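Local coordinates for attachment protein G3P (Enterobacteria phage Ike, PDB 4EO0), which sits at the tip of the filamentous phage and probably binds the bacterial N-pilus through its pilus binding domain at the start of infection, at residues 65-69 against 70-74. Residues are numbered along the deposited sequence; the frame is centred on the assembly and turned at random.
Sequences GTWPN and SQFRL
W67 and S70 are the ends of a type I beta turn in the link between helix 38-66 and strand 72-76. W67 is the first residue past the helix to lose helical backbone angles; P68 and N69 are the turn's middle pair. S70 N donates to W67 O (3.2 Å), and the bond is fairly straight, 161° at the hydrogen. The donor stands well above the carbonyl plane, 59° out of it. Water 1 can bridge the same turn, lying 3.3 Å from W67 O and 2.9 Å from S70 O. More acceptors lie in its reach than it has protons, so both bonds may not form at once.

F72 reaches back to the turn from the start of the strand. With CG beside the backbone N and opposite the carbonyl carbon (chi1 -49°), its ring runs back to the turn and presents CZ to W67 O, 3.3 Å away. The oxygen meets the ring edge-on. The same CZ is 4.1 Å from W67 CB. The W67 indole extends away from the turn and is modelled in two conformers. In the one given, it crosses F72 at about a right angle, T66 CG2 sits over one face near the rim, and R105 makes a cation-pi contact. S70 OG comes beside W67 CB at 3.6 Å, while its hydrogen bond goes to S106 O on strand 94-106.

W67 O is thus met by an amide N-H, a water and an aromatic C-H edge, whose positive fringe probably suits the carbonyl. This is a surface helix-to-strand turn near one end of the elongated pilus binding domain. One backbone bond closes the turn, and a water may add a second link. F72, through F56 and L63, packs the start of the strand against helix 38-66.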
ATOM      1  N   GLY A  65       2.742 -22.364  15.916  1.00 15.60           N
ATOM      2  CA  GLY A  65       2.323 -23.747  16.097  1.00 17.12           C
ATOM      3  C   GLY A  65       3.040 -24.667  15.131  1.00 22.48           C
ATOM      4  O   GLY A  65       3.441 -25.772  15.506  1.00 23.85           O
ATOM      5  N   THR A  66       3.248 -24.190  13.888  1.00 17.26           N
ATOM      6  CA  THR A  66       3.927 -24.944  12.826  1.00 15.48           C
ATOM      7  C   THR A  66       5.419 -25.086  13.135  1.00 19.94           C
ATOM      8  O   THR A  66       5.990 -26.148  12.899  1.00 20.70           O
ATOM      9  CB  THR A  66       3.693 -24.234  11.485  1.00 20.60           C
ATOM     10  OG1 THR A  66       2.294 -24.043  11.325  1.00 23.69           O
ATOM     11  CG2 THR A  66       4.230 -25.027  10.285  1.00 19.14           C
ATOM     12  N   TRP A  67       6.051 -23.995  13.627  1.00 19.28           N
ATOM     13  CA  TRP A  67       7.472 -23.979  13.962  0.70 21.21           C
ATOM     14  C   TRP A  67       7.666 -23.360  15.342  1.00 25.70           C
ATOM     15  O   TRP A  67       8.009 -22.185  15.467  1.00 24.92           O
ATOM     16  CB  TRP A  67       8.271 -23.216  12.903  0.70 20.95           C
ATOM     17  CG  TRP A  67       8.265 -23.868  11.560  0.70 21.57           C
ATOM     18  CD1 TRP A  67       8.947 -24.987  11.181  0.70 25.44           C
ATOM     19  CD2 TRP A  67       7.531 -23.435  10.413  0.70 20.11           C
ATOM     20  NE1 TRP A  67       8.692 -25.271   9.859  0.70 24.65           N
ATOM     21  CE2 TRP A  67       7.848 -24.316   9.356  0.70 24.37           C
ATOM     22  CE3 TRP A  67       6.671 -22.355  10.162  0.70 20.59           C
ATOM     23  CZ2 TRP A  67       7.315 -24.165   8.075  0.70 22.68           C
ATOM     24  CZ3 TRP A  67       6.145 -22.205   8.891  0.70 21.58           C
ATOM     25  CH2 TRP A  67       6.465 -23.104   7.864  0.70 22.58           C
ATOM     26  N   PRO A  68       7.444 -24.138  16.433  1.00 24.48           N
ATOM     27  CA  PRO A  68       7.586 -23.552  17.774  1.00 25.71           C
ATOM     28  C   PRO A  68       8.991 -23.178  18.202  1.00 31.61           C
ATOM     29  O   PRO A  68       9.130 -22.464  19.194  1.00 33.12           O
ATOM     30  CB  PRO A  68       6.997 -24.618  18.683  1.00 28.03           C
ATOM     31  CG  PRO A  68       7.222 -25.855  17.983  1.00 32.24           C
ATOM     32  CD  PRO A  68       7.015 -25.549  16.530  1.00 25.78           C
ATOM     33  N   ASN A  69      10.015 -23.633  17.460  1.00 28.40           N
ATOM     34  CA  ASN A  69      11.417 -23.337  17.763  1.00 29.57           C
ATOM     35  C   ASN A  69      11.959 -22.194  16.920  1.00 30.98           C
ATOM     36  O   ASN A  69      13.155 -21.915  16.966  1.00 33.87           O
ATOM     37  CB  ASN A  69      12.266 -24.584  17.571  1.00 28.64           C
ATOM     38  CG  ASN A  69      11.887 -25.726  18.470  1.00 34.27           C
ATOM     39  OD1 ASN A  69      12.040 -26.890  18.100  1.00 42.67           O
ATOM     40  ND2 ASN A  69      11.342 -25.428  19.645  1.00 24.41           N
ATOM     41  N   SER A  70      11.083 -21.536  16.132  1.00 23.60           N
ATOM     42  CA  SER A  70      11.493 -20.436  15.276  1.00 22.68           C
ATOM     43  C   SER A  70      10.950 -19.114  15.774  1.00 25.62           C
ATOM     44  O   SER A  70       9.999 -19.072  16.549  1.00 25.25           O
ATOM     45  CB  SER A  70      10.990 -20.668  13.850  1.00 25.53           C
ATOM     46  OG  SER A  70      11.551 -21.823  13.245  1.00 36.81           O
ATOM     47  N   GLN A  71      11.569 -18.027  15.300  1.00 22.97           N
ATOM     48  CA  GLN A  71      11.126 -16.651  15.481  1.00 24.04           C
ATOM     49  C   GLN A  71      10.594 -16.267  14.094  1.00 24.36           C
ATOM     50  O   GLN A  71      10.961 -16.908  13.103  1.00 21.43           O
ATOM     51  CB  GLN A  71      12.289 -15.721  15.855  1.00 28.57           C
ATOM     52  CG  GLN A  71      12.790 -15.911  17.290  1.00 51.75           C
ATOM     53  CD  GLN A  71      11.913 -15.252  18.331  1.00 77.00           C
ATOM     54  OE1 GLN A  71      11.167 -15.914  19.061  1.00 74.78           O
ATOM     55  NE2 GLN A  71      12.013 -13.938  18.453  1.00 72.83           N
ATOM     56  N   PHE A  72       9.714 -15.262  14.019  1.00 21.06           N
ATOM     57  CA  PHE A  72       9.132 -14.866  12.745  1.00 17.75           C
ATOM     58  C   PHE A  72       9.247 -13.387  12.568  1.00 19.45           C
ATOM     59  O   PHE A  72       9.335 -12.641  13.554  1.00 19.87           O
ATOM     60  CB  PHE A  72       7.635 -15.279  12.660  1.00 16.85           C
ATOM     61  CG  PHE A  72       7.413 -16.713  13.053  1.00 18.80           C
ATOM     62  CD1 PHE A  72       7.715 -17.748  12.171  1.00 19.62           C
ATOM     63  CD2 PHE A  72       7.003 -17.039  14.338  1.00 20.71           C
ATOM     64  CE1 PHE A  72       7.635 -19.075  12.584  1.00 20.22           C
ATOM     65  CE2 PHE A  72       6.906 -18.364  14.738  1.00 23.37           C
ATOM     66  CZ  PHE A  72       7.197 -19.371  13.851  1.00 20.36           C
ATOM     67  N   ARG A  73       9.290 -12.952  11.305  1.00 17.59           N
ATOM     68  CA  ARG A  73       9.318 -11.542  10.998  1.00 17.84           C
ATOM     69  C   ARG A  73       8.667 -11.265   9.688  1.00 18.60           C
ATOM     70  O   ARG A  73       8.598 -12.133   8.814  1.00 15.30           O
ATOM     71  CB  ARG A  73      10.741 -10.957  11.068  1.00 20.79           C
ATOM     72  CG  ARG A  73      11.602 -11.342   9.891  1.00 21.73           C
ATOM     73  CD  ARG A  73      13.008 -10.841  10.026  1.00 25.53           C
ATOM     74  NE  ARG A  73      13.713 -11.074   8.777  1.00 28.17           N
ATOM     75  CZ  ARG A  73      14.957 -10.689   8.524  1.00 41.50           C
ATOM     76  NH1 ARG A  73      15.677 -10.081   9.464  1.00 32.63           N
ATOM     77  NH2 ARG A  73      15.508 -10.949   7.349  1.00 25.36           N
ATOM     78  N   LEU A  74       8.262 -10.013   9.527  1.00 16.25           N
ATOM     79  CA  LEU A  74       7.735  -9.506   8.277  1.00 15.03           C
ATOM     80  C   LEU A  74       8.765  -8.523   7.719  1.00 19.19           C
ATOM     81  O   LEU A  74       9.160  -7.566   8.401  1.00 19.93           O
ATOM     82  CB  LEU A  74       6.382  -8.821   8.509  1.00 13.70           C
ATOM     83  CG  LEU A  74       5.825  -8.036   7.326  1.00 16.23           C
ATOM     84  CD1 LEU A  74       5.356  -8.956   6.176  1.00 15.41           C
ATOM     85  CD2 LEU A  74       4.706  -7.169   7.780  1.00 14.33           C
TER
HETATM   86  O   HOH W   1       7.455 -19.821  17.637  1.00 28.03           O